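Local coordinates for TOG array regulator of axonemal microtubules protein 1 (Mus musculus, PDB 5DN7) that promotes microtubule polymerization through its TOG domains and takes part in building cilia, in the modification of ciliary microtubules and in setting cilium length, at residues L18-I23 with I68-N73; P24-A29 with V44-Q49; C168-Y173 with F206-S211; S211-G214 with N219-F222. All coordinates share one frame; numbering follows the deposited sequence.

Contact 1. Residues L18-I23 with I68-N73; sequences LKFEII and ISLLYN
Leu70, on helix 61-74, receives both Phe20 and Ile23 from the non-helical segment 18-23, and this one leucine carries the contact. Two positions before it, the CA–CB bond of Ile68 points away from segment 18-23. At Leu70 the same bond points toward that segment, and CG stands anti to the backbone N (chi1 178°), which carries the branch toward the loop; CD2 is the methyl that touches. Leu70 CD2 meets Ile23 CD1 at 3.5 Å, the two side chains reaching tip to tip. Leu70 CD2 also lies 4.0 Å from Phe20 CE2, near the plane of the ring and at its edge, so the aromatic face is not what Leu70 uses. Lys19 CG sits over the centre of one face of the Phe20 ring, 3.6 Å above its plane, and Ile23 CD1 is at the ring edge, in plane. The backbone of the loop is consistent with this pairing of Phe20 and Ile23: Leu18 to Glu21 forms a type II beta turn, and Ile22 and Ile23 both face Lys19 in a classic beta bulge, with Lys19 O accepting from Ile22 N at 2.8 Å and from Ile23 N at 2.8 Å. The compact loop thereby lays the start of predicted HEAT repeat 4 of this TOG domain against a helix of predicted repeat 5, where Phe67 also touches Phe20, Ile22 and Ile23. One residue beyond Leu70, Leu71 packs on helix 80-97.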
loop_
_atom_site.group_PDB
_atom_site.type_symbol
_atom_site.label_atom_id
_atom_site.label_comp_id
_atom_site.label_asym_id
_atom_site.label_seq_id
_atom_site.Cartn_x
_atom_site.Cartn_y
_atom_site.Cartn_z
ATOM N N LEU A 18 -6.037 23.195 -22.514
ATOM C CA LEU A 18 -5.524 22.118 -21.668
ATOM C C LEU A 18 -6.222 22.031 -20.316
ATOM O O LEU A 18 -6.076 22.919 -19.467
ATOM C CB LEU A 18 -4.026 22.283 -21.435
ATOM C CG LEU A 18 -3.064 21.997 -22.582
ATOM C CD1 LEU A 18 -1.663 21.835 -22.011
ATOM C CD2 LEU A 18 -3.475 20.766 -23.378
ATOM N N LYS A 19 -6.972 20.951 -20.119
ATOM C CA LYS A 19 -7.617 20.673 -18.837
ATOM C C LYS A 19 -6.551 20.367 -17.787
ATOM O O LYS A 19 -5.588 19.639 -18.066
ATOM C CB LYS A 19 -8.595 19.501 -18.968
ATOM C CG LYS A 19 -9.474 19.280 -17.757
ATOM C CD LYS A 19 -10.545 20.355 -17.644
ATOM C CE LYS A 19 -11.427 20.117 -16.427
ATOM N NZ LYS A 19 -12.612 21.005 -16.422
ATOM N N PHE A 20 -6.709 20.947 -16.597
ATOM C CA PHE A 20 -5.721 20.802 -15.523
ATOM C C PHE A 20 -4.312 21.201 -15.966
ATOM O O PHE A 20 -3.330 20.793 -15.335
ATOM C CB PHE A 20 -5.692 19.358 -15.006
ATOM C CG PHE A 20 -7.049 18.800 -14.693
ATOM C CD1 PHE A 20 -7.928 19.496 -13.881
ATOM C CD2 PHE A 20 -7.449 17.579 -15.223
ATOM C CE1 PHE A 20 -9.179 18.988 -13.592
ATOM C CE2 PHE A 20 -8.708 17.062 -14.941
ATOM C CZ PHE A 20 -9.573 17.766 -14.125
ATOM N N GLU A 21 -4.221 21.982 -17.046
ATOM C CA GLU A 21 -2.940 22.363 -17.667
ATOM C C GLU A 21 -2.200 21.174 -18.290
ATOM O O GLU A 21 -1.028 21.289 -18.643
ATOM C CB GLU A 21 -2.015 23.043 -16.647
ATOM C CG GLU A 21 -2.655 24.139 -15.823
ATOM C CD GLU A 21 -1.965 25.478 -16.003
ATOM O OE1 GLU A 21 -1.155 25.614 -16.945
ATOM O OE2 GLU A 21 -2.228 26.390 -15.193
ATOM N N ILE A 22 -2.878 20.039 -18.424
ATOM C CA ILE A 22 -2.228 18.819 -18.894
ATOM C C ILE A 22 -2.977 18.167 -20.055
ATOM O O ILE A 22 -2.385 17.844 -21.082
ATOM C CB ILE A 22 -2.089 17.782 -17.749
ATOM C CG1 ILE A 22 -1.592 18.456 -16.467
ATOM C CG2 ILE A 22 -1.145 16.664 -18.158
ATOM C CD1 ILE A 22 -1.860 17.661 -15.206
ATOM N N ILE A 23 -4.283 17.982 -19.887
ATOM C CA ILE A 23 -5.074 17.191 -20.821
ATOM C C ILE A 23 -5.835 18.034 -21.835
ATOM O O ILE A 23 -6.665 18.854 -21.460
ATOM C CB ILE A 23 -6.099 16.325 -20.077
ATOM C CG1 ILE A 23 -5.491 15.738 -18.802
ATOM C CG2 ILE A 23 -6.641 15.236 -20.988
ATOM C CD1 ILE A 23 -6.518 15.074 -17.916
ATOM N N ILE A 68 -5.568 14.660 -10.113
ATOM C CA ILE A 68 -5.575 13.525 -9.208
ATOM C C ILE A 68 -7.020 13.089 -8.945
ATOM O O ILE A 68 -7.303 11.894 -8.874
ATOM C CB ILE A 68 -4.840 13.855 -7.887
ATOM C CG1 ILE A 68 -3.328 13.878 -8.128
ATOM C CG2 ILE A 68 -5.166 12.835 -6.813
ATOM C CD1 ILE A 68 -2.537 14.609 -7.072
ATOM N N SER A 69 -7.930 14.058 -8.850
ATOM C CA SER A 69 -9.357 13.771 -8.678
ATOM C C SER A 69 -9.908 12.932 -9.850
ATOM O O SER A 69 -10.612 11.922 -9.668
ATOM C CB SER A 69 -10.117 15.095 -8.530
ATOM O OG SER A 69 -11.484 14.899 -8.225
ATOM N N LEU A 70 -9.547 13.344 -11.059
ATOM C CA LEU A 70 -9.872 12.600 -12.267
ATOM C C LEU A 70 -9.363 11.153 -12.209
ATOM O O LEU A 70 -10.122 10.201 -12.464
ATOM C CB LEU A 70 -9.281 13.299 -13.488
ATOM C CG LEU A 70 -9.538 12.569 -14.797
ATOM C CD1 LEU A 70 -11.038 12.550 -15.061
ATOM C CD2 LEU A 70 -8.796 13.230 -15.931
ATOM N N LEU A 71 -8.087 10.987 -11.865
ATOM C CA LEU A 71 -7.518 9.648 -11.720
ATOM C C LEU A 71 -8.295 8.827 -10.689
ATOM O O LEU A 71 -8.539 7.638 -10.884
ATOM C CB LEU A 71 -6.041 9.727 -11.332
ATOM C CG LEU A 71 -5.161 10.429 -12.374
ATOM C CD1 LEU A 71 -3.697 10.366 -11.999
ATOM C CD2 LEU A 71 -5.372 9.858 -13.764
ATOM N N TYR A 72 -8.704 9.470 -9.606
ATOM C CA TYR A 72 -9.440 8.786 -8.559
ATOM C C TYR A 72 -10.772 8.287 -9.102
ATOM O O TYR A 72 -11.216 7.182 -8.775
ATOM C CB TYR A 72 -9.652 9.716 -7.359
ATOM C CG TYR A 72 -10.322 9.062 -6.168
ATOM C CD1 TYR A 72 -9.626 8.164 -5.364
ATOM C CD2 TYR A 72 -11.649 9.353 -5.837
ATOM C CE1 TYR A 72 -10.225 7.564 -4.268
ATOM C CE2 TYR A 72 -12.260 8.764 -4.738
ATOM C CZ TYR A 72 -11.541 7.862 -3.957
ATOM O OH TYR A 72 -12.129 7.257 -2.861
ATOM N N ASN A 73 -11.431 9.076 -9.913
ATOM C CA ASN A 73 -12.623 8.610 -10.550
ATOM C C ASN A 73 -12.416 7.489 -11.544
ATOM O O ASN A 73 -13.194 6.609 -11.629
ATOM C CB ASN A 73 -13.446 9.760 -11.093
ATOM C CG ASN A 73 -14.001 10.635 -9.994
ATOM O OD1 ASN A 73 -13.908 11.834 -10.068
ATOM N ND2 ASN A 73 -14.563 10.042 -8.977
#

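Contact 2. Residues P24-A29 with V44-Q49; sequences PQELHA and VEELKQ
Leu27 supplies the apolar part of the contact, laying both its methyls against the backbone and CB region of Glu46 and Leu47. With CG anti to the backbone N (chi1 -176°), its branch reaches out from helix 25-32. Leu27 CD1 comes to 4.1 Å from Glu46 CB, and Leu27 CD2 to 3.9 Å from Leu47 N; Leu27 CD2 is also 4.5 Å from Leu47 CB. The side chains of Leu27 and Glu46 run antiparallel alongside one another, so Leu27 CD1 lies against the aliphatic base of the glutamate and is equally near its carboxylate oxygen, Glu46 OE2, at 4.1 Å. Axes of the short segments 25-29 and 44-49 pass 10.3 Å apart at 141°, roughly antiparallel, which fits the paired helices of a HEAT repeat, here the predicted repeat 4 of TOG region 2. An alanine in place of Leu27 would probably open a gap beside Glu46 CB and Leu47, and leave Ala43 and Leu50, which Leu27 also touches, without that packing.

The charged part belongs to the more exposed side chains Glu26 and Glu46. Glu26 OE1 and Glu46 OE2 stand 4.2 Å apart, an approach of like charges that a shared cation probably makes tolerable: Arg30, one turn after Glu26, makes salt bridges with Glu26 OE2 through NH1 and with Glu46 OE1 through NH2, and links helix 25-32 to helix 40-52.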
loop_
_atom_site.group_PDB
_atom_site.type_symbol
_atom_site.label_atom_id
_atom_site.label_comp_id
_atom_site.label_asym_id
_atom_site.label_seq_id
_atom_site.Cartn_x
_atom_site.Cartn_y
_atom_site.Cartn_z
ATOM N N PRO A 24 -5.561 17.817 -23.128
ATOM C CA PRO A 24 -6.362 18.354 -24.235
ATOM C C PRO A 24 -7.840 17.982 -24.084
ATOM O O PRO A 24 -8.115 16.805 -23.835
ATOM C CB PRO A 24 -5.747 17.677 -25.461
ATOM C CG PRO A 24 -4.336 17.394 -25.056
ATOM C CD PRO A 24 -4.397 17.052 -23.607
ATOM N N GLN A 25 -8.756 18.947 -24.222
ATOM C CA GLN A 25 -10.198 18.725 -23.998
ATOM C C GLN A 25 -10.740 17.506 -24.746
ATOM O O GLN A 25 -11.664 16.837 -24.282
ATOM C CB GLN A 25 -11.003 19.969 -24.405
ATOM C CG GLN A 25 -10.742 21.218 -23.571
ATOM C CD GLN A 25 -11.218 21.090 -22.127
ATOM O OE1 GLN A 25 -10.430 20.822 -21.222
ATOM N NE2 GLN A 25 -12.513 21.296 -21.909
ATOM N N GLU A 26 -10.201 17.175 -25.909
ATOM C CA GLU A 26 -10.639 15.966 -26.607
ATOM C C GLU A 26 -10.239 14.700 -25.901
ATOM O O GLU A 26 -11.028 13.813 -25.775
ATOM C CB GLU A 26 -10.190 15.906 -28.068
ATOM C CG GLU A 26 -8.700 15.978 -28.304
ATOM C CD GLU A 26 -8.025 14.629 -28.464
ATOM O OE1 GLU A 26 -6.790 14.603 -28.468
ATOM O OE2 GLU A 26 -8.707 13.605 -28.566
ATOM N N LEU A 27 -9.003 14.615 -25.440
ATOM C CA LEU A 27 -8.614 13.485 -24.614
ATOM C C LEU A 27 -9.412 13.415 -23.316
ATOM O O LEU A 27 -9.782 12.335 -22.871
ATOM C CB LEU A 27 -7.120 13.558 -24.315
ATOM C CG LEU A 27 -6.524 12.401 -23.527
ATOM C CD1 LEU A 27 -6.971 11.080 -24.118
ATOM C CD2 LEU A 27 -5.011 12.517 -23.530
ATOM N N HIS A 28 -9.672 14.570 -22.711
ATOM C CA HIS A 28 -10.443 14.621 -21.483
ATOM C C HIS A 28 -11.810 14.045 -21.707
ATOM O O HIS A 28 -12.295 13.209 -20.914
ATOM C CB HIS A 28 -10.552 16.053 -20.978
ATOM C CG HIS A 28 -11.100 16.165 -19.576
ATOM N ND1 HIS A 28 -11.782 17.243 -19.149
ATOM C CD2 HIS A 28 -11.045 15.282 -18.498
ATOM C CE1 HIS A 28 -12.146 17.063 -17.865
ATOM N NE2 HIS A 28 -11.694 15.864 -17.468
ATOM N N ALA A 29 -12.449 14.480 -22.787
ATOM C CA ALA A 29 -13.766 13.989 -23.168
ATOM C C ALA A 29 -13.726 12.480 -23.384
ATOM O O ALA A 29 -14.605 11.767 -22.907
ATOM C CB ALA A 29 -14.266 14.696 -24.420
ATOM N N VAL A 44 -6.499 6.568 -21.744
ATOM C CA VAL A 44 -5.630 6.472 -20.586
ATOM C C VAL A 44 -4.143 6.318 -20.973
ATOM O O VAL A 44 -3.252 6.948 -20.369
ATOM C CB VAL A 44 -6.058 5.289 -19.690
ATOM C CG1 VAL A 44 -5.084 5.116 -18.534
ATOM C CG2 VAL A 44 -7.466 5.490 -19.176
ATOM N N GLU A 45 -3.863 5.496 -21.979
ATOM C CA GLU A 45 -2.465 5.303 -22.340
ATOM C C GLU A 45 -1.901 6.545 -23.044
ATOM O O GLU A 45 -0.734 6.919 -22.848
ATOM C CB GLU A 45 -2.300 4.069 -23.208
ATOM C CG GLU A 45 -1.001 4.045 -23.941
ATOM C CD GLU A 45 0.003 3.204 -23.203
ATOM O OE1 GLU A 45 -0.305 2.831 -22.047
ATOM O OE2 GLU A 45 1.096 2.940 -23.752
ATOM N N GLU A 46 -2.741 7.189 -23.850
ATOM C CA GLU A 46 -2.422 8.505 -24.403
ATOM C C GLU A 46 -2.013 9.471 -23.281
ATOM O O GLU A 46 -0.966 10.127 -23.351
ATOM C CB GLU A 46 -3.624 9.057 -25.171
ATOM C CG GLU A 46 -3.315 9.606 -26.553
ATOM C CD GLU A 46 -4.571 9.737 -27.410
ATOM O OE1 GLU A 46 -5.135 8.693 -27.814
ATOM O OE2 GLU A 46 -5.007 10.881 -27.668
ATOM N N LEU A 47 -2.851 9.534 -22.248
ATOM C CA LEU A 47 -2.579 10.330 -21.061
ATOM C C LEU A 47 -1.211 10.011 -20.477
ATOM O O LEU A 47 -0.441 10.915 -20.162
ATOM C CB LEU A 47 -3.666 10.104 -20.012
ATOM C CG LEU A 47 -3.547 10.964 -18.756
ATOM C CD1 LEU A 47 -3.292 12.412 -19.140
ATOM C CD2 LEU A 47 -4.825 10.831 -17.912
ATOM N N LYS A 48 -0.905 8.725 -20.341
ATOM C CA LYS A 48 0.419 8.325 -19.859
ATOM C C LYS A 48 1.539 8.927 -20.725
ATOM O O LYS A 48 2.559 9.454 -20.217
ATOM C CB LYS A 48 0.525 6.802 -19.836
ATOM C CG LYS A 48 1.633 6.272 -18.957
ATOM C CD LYS A 48 1.647 4.758 -18.959
ATOM C CE LYS A 48 2.375 4.224 -20.176
ATOM N NZ LYS A 48 2.682 2.774 -20.028
ATOM N N GLN A 49 1.329 8.869 -22.038
ATOM C CA GLN A 49 2.288 9.448 -22.966
ATOM C C GLN A 49 2.489 10.924 -22.664
ATOM O O GLN A 49 3.625 11.388 -22.560
ATOM C CB GLN A 49 1.832 9.258 -24.415
ATOM C CG GLN A 49 1.617 7.797 -24.822
ATOM C CD GLN A 49 2.870 6.946 -24.695
ATOM O OE1 GLN A 49 3.637 6.812 -25.649
ATOM N NE2 GLN A 49 3.088 6.368 -23.510
#

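Contact 3. Residues C168-Y173 with F206-S211; sequences CSLLTY and FAVLAS
Leu170 and Val208 join helix 156-172 to helix 196-213, which lie in the successive predicted HEAT repeats 7 and 8, and their packing is the side-by-side stacking on which a HEAT solenoid is built. The evidence is the axis geometry: segments 168-172 and 206-211 run nearly parallel, 26° apart, with a closest approach of 10.1 Å. The CA atoms come nearest at Leu170 and Val208, 7.1 Å apart, and both CA–CB bonds point into the interface. Val208 CG1, anti to its own nitrogen at chi1 -177°, projects across to touch Leu170 CB at 3.7 Å. Val208 CG1 is approached more loosely by CD2 of the partly exposed Leu171, at 4.3 Å, and is thus the shared point of contact for two consecutive leucines. Farther out along Leu170, the forked end meets the next residue of the partner helix. Leu209 CD2 lies 3.8 Å from Leu170 CD1 and 3.9 Å from Leu170 CD2, so a single methyl faces both branches, and the two side chains pass each other at a slant. All the cross-contacts are apolar. Within segment 168-173, Thr172 OG1 donates to Cys168 O at 2.7 Å, from above the carbonyl plane by 40°. Among the neighbouring helices, 180-187 adds Leu180 against both Leu170 and Leu209, helix 219-226 brings Leu221 against Leu209, and the loop residue Pro251 packs on Val208.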
loop_
_atom_site.group_PDB
_atom_site.type_symbol
_atom_site.label_atom_id
_atom_site.label_comp_id
_atom_site.label_asym_id
_atom_site.label_seq_id
_atom_site.Cartn_x
_atom_site.Cartn_y
_atom_site.Cartn_z
ATOM N N CYS A 168 6.216 -5.653 3.596
ATOM C CA CYS A 168 7.088 -5.170 2.553
ATOM C C CYS A 168 7.971 -4.003 3.056
ATOM O O CYS A 168 9.205 -3.978 2.870
ATOM C CB CYS A 168 6.227 -4.763 1.363
ATOM S SG CYS A 168 7.127 -4.055 -0.019
ATOM N N SER A 169 7.312 -3.055 3.709
ATOM C CA SER A 169 7.959 -1.908 4.325
ATOM C C SER A 169 9.063 -2.316 5.320
ATOM O O SER A 169 10.181 -1.801 5.269
ATOM C CB SER A 169 6.896 -1.051 5.032
ATOM O OG SER A 169 7.323 0.282 5.182
ATOM N N LEU A 170 8.746 -3.251 6.205
ATOM C CA LEU A 170 9.665 -3.646 7.253
ATOM C C LEU A 170 10.827 -4.463 6.687
ATOM O O LEU A 170 11.878 -4.553 7.311
ATOM C CB LEU A 170 8.949 -4.462 8.323
ATOM C CG LEU A 170 7.984 -3.726 9.248
ATOM C CD1 LEU A 170 6.885 -4.693 9.722
ATOM C CD2 LEU A 170 8.776 -3.146 10.432
ATOM N N LEU A 171 10.624 -5.066 5.518
ATOM C CA LEU A 171 11.716 -5.769 4.852
ATOM C C LEU A 171 12.538 -4.847 3.925
ATOM O O LEU A 171 13.587 -5.236 3.436
ATOM C CB LEU A 171 11.176 -6.964 4.040
ATOM C CG LEU A 171 10.603 -8.194 4.752
ATOM C CD1 LEU A 171 9.916 -9.139 3.767
ATOM C CD2 LEU A 171 11.704 -8.927 5.500
ATOM N N THR A 172 12.045 -3.648 3.655
ATOM C CA THR A 172 12.753 -2.738 2.764
ATOM C C THR A 172 13.600 -1.688 3.527
ATOM O O THR A 172 14.620 -1.213 3.024
ATOM C CB THR A 172 11.751 -2.018 1.838
ATOM O OG1 THR A 172 11.021 -3.003 1.109
ATOM C CG2 THR A 172 12.445 -1.062 0.874
ATOM N N TYR A 173 13.174 -1.361 4.744
ATOM C CA TYR A 173 13.749 -0.273 5.521
ATOM C C TYR A 173 14.306 -0.778 6.841
ATOM O O TYR A 173 13.760 -1.711 7.422
ATOM C CB TYR A 173 12.692 0.814 5.755
ATOM C CG TYR A 173 12.323 1.513 4.477
ATOM C CD1 TYR A 173 13.148 2.496 3.959
ATOM C CD2 TYR A 173 11.174 1.166 3.756
ATOM C CE1 TYR A 173 12.844 3.137 2.778
ATOM C CE2 TYR A 173 10.866 1.796 2.552
ATOM C CZ TYR A 173 11.713 2.789 2.077
ATOM O OH TYR A 173 11.452 3.457 0.899
ATOM N N PHE A 206 4.259 -10.272 12.336
ATOM C CA PHE A 206 4.803 -10.361 13.686
ATOM C C PHE A 206 6.171 -11.065 13.702
ATOM O O PHE A 206 7.032 -10.697 14.497
ATOM C CB PHE A 206 3.800 -11.035 14.635
ATOM C CG PHE A 206 2.995 -10.021 15.471
ATOM C CD1 PHE A 206 2.162 -9.097 14.852
ATOM C CD2 PHE A 206 3.133 -9.958 16.852
ATOM C CE1 PHE A 206 1.456 -8.137 15.601
ATOM C CE2 PHE A 206 2.447 -8.989 17.609
ATOM C CZ PHE A 206 1.602 -8.092 16.978
ATOM N N ALA A 207 6.386 -12.043 12.821
ATOM C CA ALA A 207 7.714 -12.645 12.703
ATOM C C ALA A 207 8.744 -11.588 12.305
ATOM O O ALA A 207 9.847 -11.509 12.897
ATOM C CB ALA A 207 7.711 -13.802 11.686
ATOM N N VAL A 208 8.386 -10.758 11.322
ATOM C CA VAL A 208 9.306 -9.691 10.919
ATOM C C VAL A 208 9.531 -8.628 12.016
ATOM O O VAL A 208 10.647 -8.103 12.182
ATOM C CB VAL A 208 8.830 -8.981 9.640
ATOM C CG1 VAL A 208 9.857 -7.938 9.216
ATOM C CG2 VAL A 208 8.640 -9.998 8.528
ATOM N N LEU A 209 8.486 -8.295 12.759
ATOM C CA LEU A 209 8.661 -7.393 13.896
ATOM C C LEU A 209 9.610 -7.997 14.929
ATOM O O LEU A 209 10.496 -7.319 15.402
ATOM C CB LEU A 209 7.328 -7.055 14.553
ATOM C CG LEU A 209 6.402 -6.192 13.704
ATOM C CD1 LEU A 209 5.055 -6.116 14.368
ATOM C CD2 LEU A 209 7.005 -4.793 13.536
ATOM N N ALA A 210 9.416 -9.270 15.277
ATOM C CA ALA A 210 10.302 -9.932 16.237
ATOM C C ALA A 210 11.746 -9.865 15.766
ATOM O O ALA A 210 12.648 -9.542 16.540
ATOM C CB ALA A 210 9.894 -11.377 16.452
ATOM N N SER A 211 11.957 -10.159 14.487
ATOM C CA SER A 211 13.299 -10.098 13.918
ATOM C C SER A 211 13.890 -8.685 13.950
ATOM O O SER A 211 15.105 -8.511 14.136
ATOM C CB SER A 211 13.271 -10.639 12.484
ATOM O OG SER A 211 14.426 -10.268 11.764
#

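Contact 4. Residues S211-G214 with N219-F222; sequences SSMG and NVLF
Met213, on the last turn of helix 196-213, reaches across the loop joining two helices of the TOG solenoid to Val220 and Leu221 at the start of helix 219-226; its own helix belongs to predicted HEAT repeat 8. Gly214 leaves that helix with a positive phi of 78°, a conformation that favours glycine. The methionine is extended beyond CG, and its thioether end passes at an angle to both partners instead of running alongside them. Its sulfur and terminal methyl act together: Met213 SD lies 3.8 Å from Leu221 CG, while Met213 CE is 3.8 Å from Leu221 CD2, so the end of the side chain spans the branch of the leucine. Ser184 and Leu180 of helix 180-187 also touch Met213, so its side chain lies between helices 180-187 and 219-226. Replacing Met213 with an alanine would probably open a gap beside Leu221, with the thioether gone from beside Val220 CG1. On that valine, chi1 of 60° sets CG1 between the backbone N and the carbonyl carbon. There Val220 CG1 meets Met213 SD at 3.6 Å and, tighter than usual carbon packing, Met213 CE at 3.5 Å.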
loop_
_atom_site.group_PDB
_atom_site.type_symbol
_atom_site.label_atom_id
_atom_site.label_comp_id
_atom_site.label_asym_id
_atom_site.label_seq_id
_atom_site.Cartn_x
_atom_site.Cartn_y
_atom_site.Cartn_z
ATOM N N SER A 211 11.957 -10.159 14.487
ATOM C CA SER A 211 13.299 -10.098 13.918
ATOM C C SER A 211 13.890 -8.685 13.950
ATOM O O SER A 211 15.105 -8.511 14.136
ATOM C CB SER A 211 13.271 -10.639 12.484
ATOM O OG SER A 211 14.426 -10.268 11.764
ATOM N N SER A 212 13.049 -7.675 13.779
ATOM C CA SER A 212 13.546 -6.309 13.682
ATOM C C SER A 212 13.801 -5.671 15.034
ATOM O O SER A 212 14.644 -4.789 15.152
ATOM C CB SER A 212 12.579 -5.448 12.888
ATOM O OG SER A 212 12.476 -5.976 11.578
ATOM N N MET A 213 13.052 -6.106 16.042
ATOM C CA MET A 213 13.262 -5.648 17.410
ATOM C C MET A 213 14.500 -6.276 18.034
ATOM O O MET A 213 15.074 -5.723 18.975
ATOM C CB MET A 213 12.049 -5.978 18.278
ATOM C CG MET A 213 10.811 -5.184 17.950
ATOM S SD MET A 213 9.366 -5.971 18.669
ATOM C CE MET A 213 8.098 -4.748 18.336
ATOM N N GLY A 214 14.892 -7.441 17.522
ATOM C CA GLY A 214 15.922 -8.249 18.156
ATOM C C GLY A 214 15.310 -8.980 19.340
ATOM O O GLY A 214 14.422 -8.443 20.005
ATOM N N ASN A 219 9.018 -8.825 24.206
ATOM C CA ASN A 219 8.158 -8.620 25.324
ATOM C C ASN A 219 7.008 -7.716 24.903
ATOM O O ASN A 219 5.920 -7.902 25.304
ATOM C CB ASN A 219 8.967 -7.984 26.448
ATOM C CG ASN A 219 9.958 -8.953 27.072
ATOM O OD1 ASN A 219 9.790 -10.158 26.995
ATOM N ND2 ASN A 219 10.995 -8.435 27.681
ATOM N N VAL A 220 7.299 -6.739 24.091
ATOM C CA VAL A 220 6.363 -5.742 23.619
ATOM C C VAL A 220 5.381 -6.372 22.640
ATOM O O VAL A 220 4.228 -5.948 22.567
ATOM C CB VAL A 220 7.100 -4.543 22.962
ATOM C CG1 VAL A 220 7.907 -4.995 21.786
ATOM C CG2 VAL A 220 6.113 -3.492 22.527
ATOM N N LEU A 221 5.831 -7.409 21.924
ATOM C CA LEU A 221 4.970 -8.145 21.007
ATOM C C LEU A 221 3.941 -8.933 21.779
ATOM O O LEU A 221 2.772 -9.045 21.366
ATOM C CB LEU A 221 5.772 -9.100 20.117
ATOM C CG LEU A 221 6.556 -8.483 18.969
ATOM C CD1 LEU A 221 7.233 -9.569 18.171
ATOM C CD2 LEU A 221 5.629 -7.674 18.087
ATOM N N PHE A 222 4.375 -9.494 22.905
ATOM C CA PHE A 222 3.403 -10.205 23.739
ATOM C C PHE A 222 2.411 -9.250 24.438
ATOM O O PHE A 222 1.242 -9.602 24.654
ATOM C CB PHE A 222 4.131 -11.080 24.750
ATOM C CG PHE A 222 5.015 -12.120 24.108
ATOM C CD1 PHE A 222 4.658 -12.694 22.898
ATOM C CD2 PHE A 222 6.218 -12.494 24.691
ATOM C CE1 PHE A 222 5.470 -13.648 22.294
ATOM C CE2 PHE A 222 7.037 -13.449 24.088
ATOM C CZ PHE A 222 6.656 -14.022 22.888
#

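How the contacts relate
Two pairs of contacts lie in the N-terminal and C-terminal halves of the TOG 2 solenoid. Contacts 1 and 2 have centres 9 Å apart and touch, with Lys19 and Ile23 against Gln25 and His28, and Leu18 against Pro24; along the chain contact 2 falls between the segments of contact 1. Contacts 3 and 4, with centres 11 Å apart, share Ser211 and helix 196-213, and Leu221 packs on Phe206 and Ala210. The pairs follow in series on opposite sides of the chain's centre: contacts 2 and 4 are 50 Å apart between centres. Packing of successive elements, a loop on a helix in contact 1 and helix on helix in the others, builds the HEAT architecture through which TOG regions mediate interaction with microtubules.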